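Poly-beta-1,6-N-acetyl-D-glucosamine export protein (Escherichia coli, PDB 4Y25) exports the biofilm adhesin poly-beta-1,6-N-acetyl-D-glucosamine across the outer membrane through its C-terminal beta-barrel domain, the part present in this chain. Local coordinates at residues 77-86 and 97-105. Numbering follows the deposited sequence.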
# COMPACT_ATOMS: atom_id res chain seq x y z
N ARG A 77 20.59 7.12 7.46
CA ARG A 77 20.62 6.25 6.30
C ARG A 77 21.15 4.90 6.78
O ARG A 77 21.69 4.81 7.88
CB ARG A 77 21.47 6.83 5.17
CG ARG A 77 20.63 7.28 3.97
CD ARG A 77 19.58 6.25 3.57
NE ARG A 77 20.12 5.23 2.68
CZ ARG A 77 20.21 5.36 1.36
NH1 ARG A 77 19.80 6.48 0.77
NH2 ARG A 77 20.72 4.38 0.63
N ASN A 78 20.96 3.87 5.95
CA ASN A 78 21.25 2.47 6.30
C ASN A 78 20.27 1.88 7.32
O ASN A 78 20.26 0.67 7.53
CB ASN A 78 22.69 2.31 6.82
CG ASN A 78 23.74 2.63 5.77
OD1 ASN A 78 23.42 3.15 4.70
ND2 ASN A 78 24.99 2.32 6.08
N ILE A 79 19.46 2.73 7.96
CA ILE A 79 18.47 2.25 8.93
C ILE A 79 17.37 3.28 9.25
O ILE A 79 17.65 4.40 9.66
CB ILE A 79 19.15 1.83 10.26
CG1 ILE A 79 18.10 1.54 11.33
CG2 ILE A 79 20.14 2.89 10.73
CD1 ILE A 79 18.69 1.09 12.65
N TRP A 80 16.12 2.87 9.09
CA TRP A 80 14.97 3.73 9.38
C TRP A 80 13.99 3.00 10.30
O TRP A 80 13.73 1.81 10.11
CB TRP A 80 14.28 4.15 8.08
CG TRP A 80 12.87 4.63 8.23
CD1 TRP A 80 12.45 5.91 8.42
CD2 TRP A 80 11.68 3.82 8.18
NE1 TRP A 80 11.08 5.96 8.50
CE2 TRP A 80 10.58 4.68 8.35
CE3 TRP A 80 11.45 2.45 8.01
CZ2 TRP A 80 9.27 4.23 8.36
CZ3 TRP A 80 10.14 2.00 8.01
CH2 TRP A 80 9.06 2.88 8.19
N LEU A 81 13.46 3.70 11.30
CA LEU A 81 12.62 3.05 12.31
C LEU A 81 11.53 3.97 12.85
O LEU A 81 11.78 5.13 13.16
CB LEU A 81 13.50 2.55 13.46
CG LEU A 81 12.83 2.04 14.74
CD1 LEU A 81 12.09 0.73 14.49
CD2 LEU A 81 13.85 1.88 15.85
N GLU A 82 10.31 3.44 12.98
CA GLU A 82 9.24 4.19 13.63
C GLU A 82 8.31 3.30 14.45
O GLU A 82 8.08 2.13 14.12
CB GLU A 82 8.42 4.98 12.61
CG GLU A 82 7.53 4.15 11.70
CD GLU A 82 6.67 5.03 10.80
OE1 GLU A 82 6.95 6.24 10.69
OE2 GLU A 82 5.70 4.50 10.20
N ALA A 83 7.78 3.88 15.52
CA ALA A 83 6.74 3.26 16.32
C ALA A 83 5.52 4.16 16.29
O ALA A 83 5.64 5.36 16.07
CB ALA A 83 7.22 3.03 17.75
N GLU A 84 4.35 3.58 16.50
CA GLU A 84 3.11 4.34 16.38
C GLU A 84 1.98 3.68 17.17
O GLU A 84 1.75 2.49 17.04
CB GLU A 84 2.70 4.47 14.91
CG GLU A 84 1.27 4.94 14.69
CD GLU A 84 0.78 4.69 13.28
OE1 GLU A 84 1.24 3.71 12.66
OE2 GLU A 84 -0.07 5.46 12.80
N TYR A 85 1.29 4.47 17.98
CA TYR A 85 0.09 3.99 18.67
C TYR A 85 -1.12 4.76 18.18
O TYR A 85 -1.05 5.97 17.93
CB TYR A 85 0.25 4.11 20.19
CG TYR A 85 -0.71 3.25 20.99
CD1 TYR A 85 -0.23 2.21 21.78
CD2 TYR A 85 -2.08 3.48 20.99
CE1 TYR A 85 -1.08 1.41 22.51
CE2 TYR A 85 -2.95 2.69 21.72
CZ TYR A 85 -2.44 1.66 22.48
OH TYR A 85 -3.27 0.86 23.23
N ALA A 86 -2.24 4.06 18.02
CA ALA A 86 -3.48 4.68 17.56
C ALA A 86 -4.68 4.24 18.39
O ALA A 86 -4.63 3.21 19.07
CB ALA A 86 -3.71 4.36 16.10
N GLY A 97 -4.61 0.30 19.32
CA GLY A 97 -3.82 -0.07 18.15
C GLY A 97 -2.40 0.48 18.16
O GLY A 97 -2.17 1.60 18.58
N ALA A 98 -1.46 -0.32 17.68
CA ALA A 98 -0.05 0.08 17.64
C ALA A 98 0.69 -0.49 16.44
O ALA A 98 0.37 -1.58 15.95
CB ALA A 98 0.64 -0.33 18.93
N ARG A 99 1.70 0.23 15.97
CA ARG A 99 2.51 -0.25 14.85
C ARG A 99 4.01 -0.06 15.11
O ARG A 99 4.44 0.99 15.58
CB ARG A 99 2.11 0.45 13.56
CG ARG A 99 2.92 0.02 12.35
CD ARG A 99 2.35 0.59 11.06
NE ARG A 99 2.36 2.05 11.07
CZ ARG A 99 3.43 2.79 10.79
NH1 ARG A 99 4.58 2.20 10.48
NH2 ARG A 99 3.35 4.11 10.83
N LEU A 100 4.78 -1.09 14.79
CA LEU A 100 6.23 -1.02 14.86
C LEU A 100 6.82 -1.50 13.54
O LEU A 100 6.51 -2.59 13.08
CB LEU A 100 6.78 -1.85 16.02
CG LEU A 100 8.30 -1.89 16.13
CD1 LEU A 100 8.87 -0.50 16.38
CD2 LEU A 100 8.75 -2.86 17.21
N SER A 101 7.67 -0.67 12.94
CA SER A 101 8.22 -1.01 11.63
C SER A 101 9.59 -0.38 11.41
O SER A 101 9.96 0.59 12.07
CB SER A 101 7.27 -0.56 10.52
OG SER A 101 6.98 0.82 10.63
N GLY A 102 10.33 -0.95 10.47
CA GLY A 102 11.64 -0.43 10.12
C GLY A 102 12.31 -1.20 8.99
O GLY A 102 11.91 -2.32 8.66
N TRP A 103 13.31 -0.57 8.38
CA TRP A 103 14.19 -1.28 7.46
C TRP A 103 15.62 -0.88 7.74
O TRP A 103 15.89 0.22 8.23
CB TRP A 103 13.84 -1.01 5.99
CG TRP A 103 13.89 0.44 5.58
CD1 TRP A 103 12.82 1.28 5.41
CD2 TRP A 103 15.05 1.22 5.26
NE1 TRP A 103 13.25 2.52 5.02
CE2 TRP A 103 14.61 2.52 4.92
CE3 TRP A 103 16.43 0.95 5.23
CZ2 TRP A 103 15.49 3.54 4.56
CZ3 TRP A 103 17.30 1.97 4.88
CH2 TRP A 103 16.83 3.24 4.55
N TYR A 104 16.53 -1.78 7.42
CA TYR A 104 17.95 -1.49 7.47
C TYR A 104 18.57 -1.97 6.18
O TYR A 104 18.02 -2.84 5.50
CB TYR A 104 18.61 -2.17 8.67
CG TYR A 104 18.47 -3.68 8.65
CD1 TYR A 104 19.42 -4.48 8.02
CD2 TYR A 104 17.39 -4.30 9.25
CE1 TYR A 104 19.29 -5.85 8.00
CE2 TYR A 104 17.25 -5.67 9.24
CZ TYR A 104 18.21 -6.44 8.61
OH TYR A 104 18.08 -7.81 8.59
N ASP A 105 19.73 -1.42 5.83
CA ASP A 105 20.37 -1.82 4.60
C ASP A 105 21.69 -2.53 4.94
O ASP A 105 22.62 -1.92 5.46
CB ASP A 105 20.53 -0.60 3.68
CG ASP A 105 21.38 -0.89 2.44
OD1 ASP A 105 22.44 -1.52 2.56
OD2 ASP A 105 20.94 -0.51 1.33
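Arg99 lies between the carboxylates of Glu82 and Glu84, and both acids approach the rim of its guanidinium. Glu82 OE2 accepts Arg99 NH2 at 2.5 Å and also NH1, the latter on the lone pair facing away from OE1. From the neighbouring side Glu84 OE1 forms a salt bridge with Arg99 NE at 2.6 Å; its hydrogen bonds to NE and NH2 are bent and weak, and the carboxylate and guanidinium planes stand 80° apart. A bend at chi3 (61°) in the otherwise extended arginine chain swings the guanidinium across toward the acids of strand 79-89, and two acids holding one cation should restrict its rotation. These residues illustrate the alternation of a transmembrane beta barrel: strands 79-89 and 94-105 form an antiparallel hairpin of the 16-stranded wall, with the charged network and Ser101 on its inner face and Ile79, Leu81, Ala83, Tyr85, Leu100 and Tyr104 on the outer surface. Backbone hydrogen bonds join the strands in pairs, among them Trp80 N to Trp103 O at 2.8 Å. Farther along the inner face, Trp80 CB sits over the Trp103 indole, 3.8 Å from the five-membered ring centroid, while the two indoles, their planes 24° apart, are too offset to stack face on face. Trp80 NE1 hydrogen-bonds to Glu73 of the preceding strand, and Arg111 makes a cation-pi contact with Trp103. Outside, Leu81 CD1 meets Leu100 CD1 at 3.9 Å, and Gly97 O lies over one face of the Tyr85 ring.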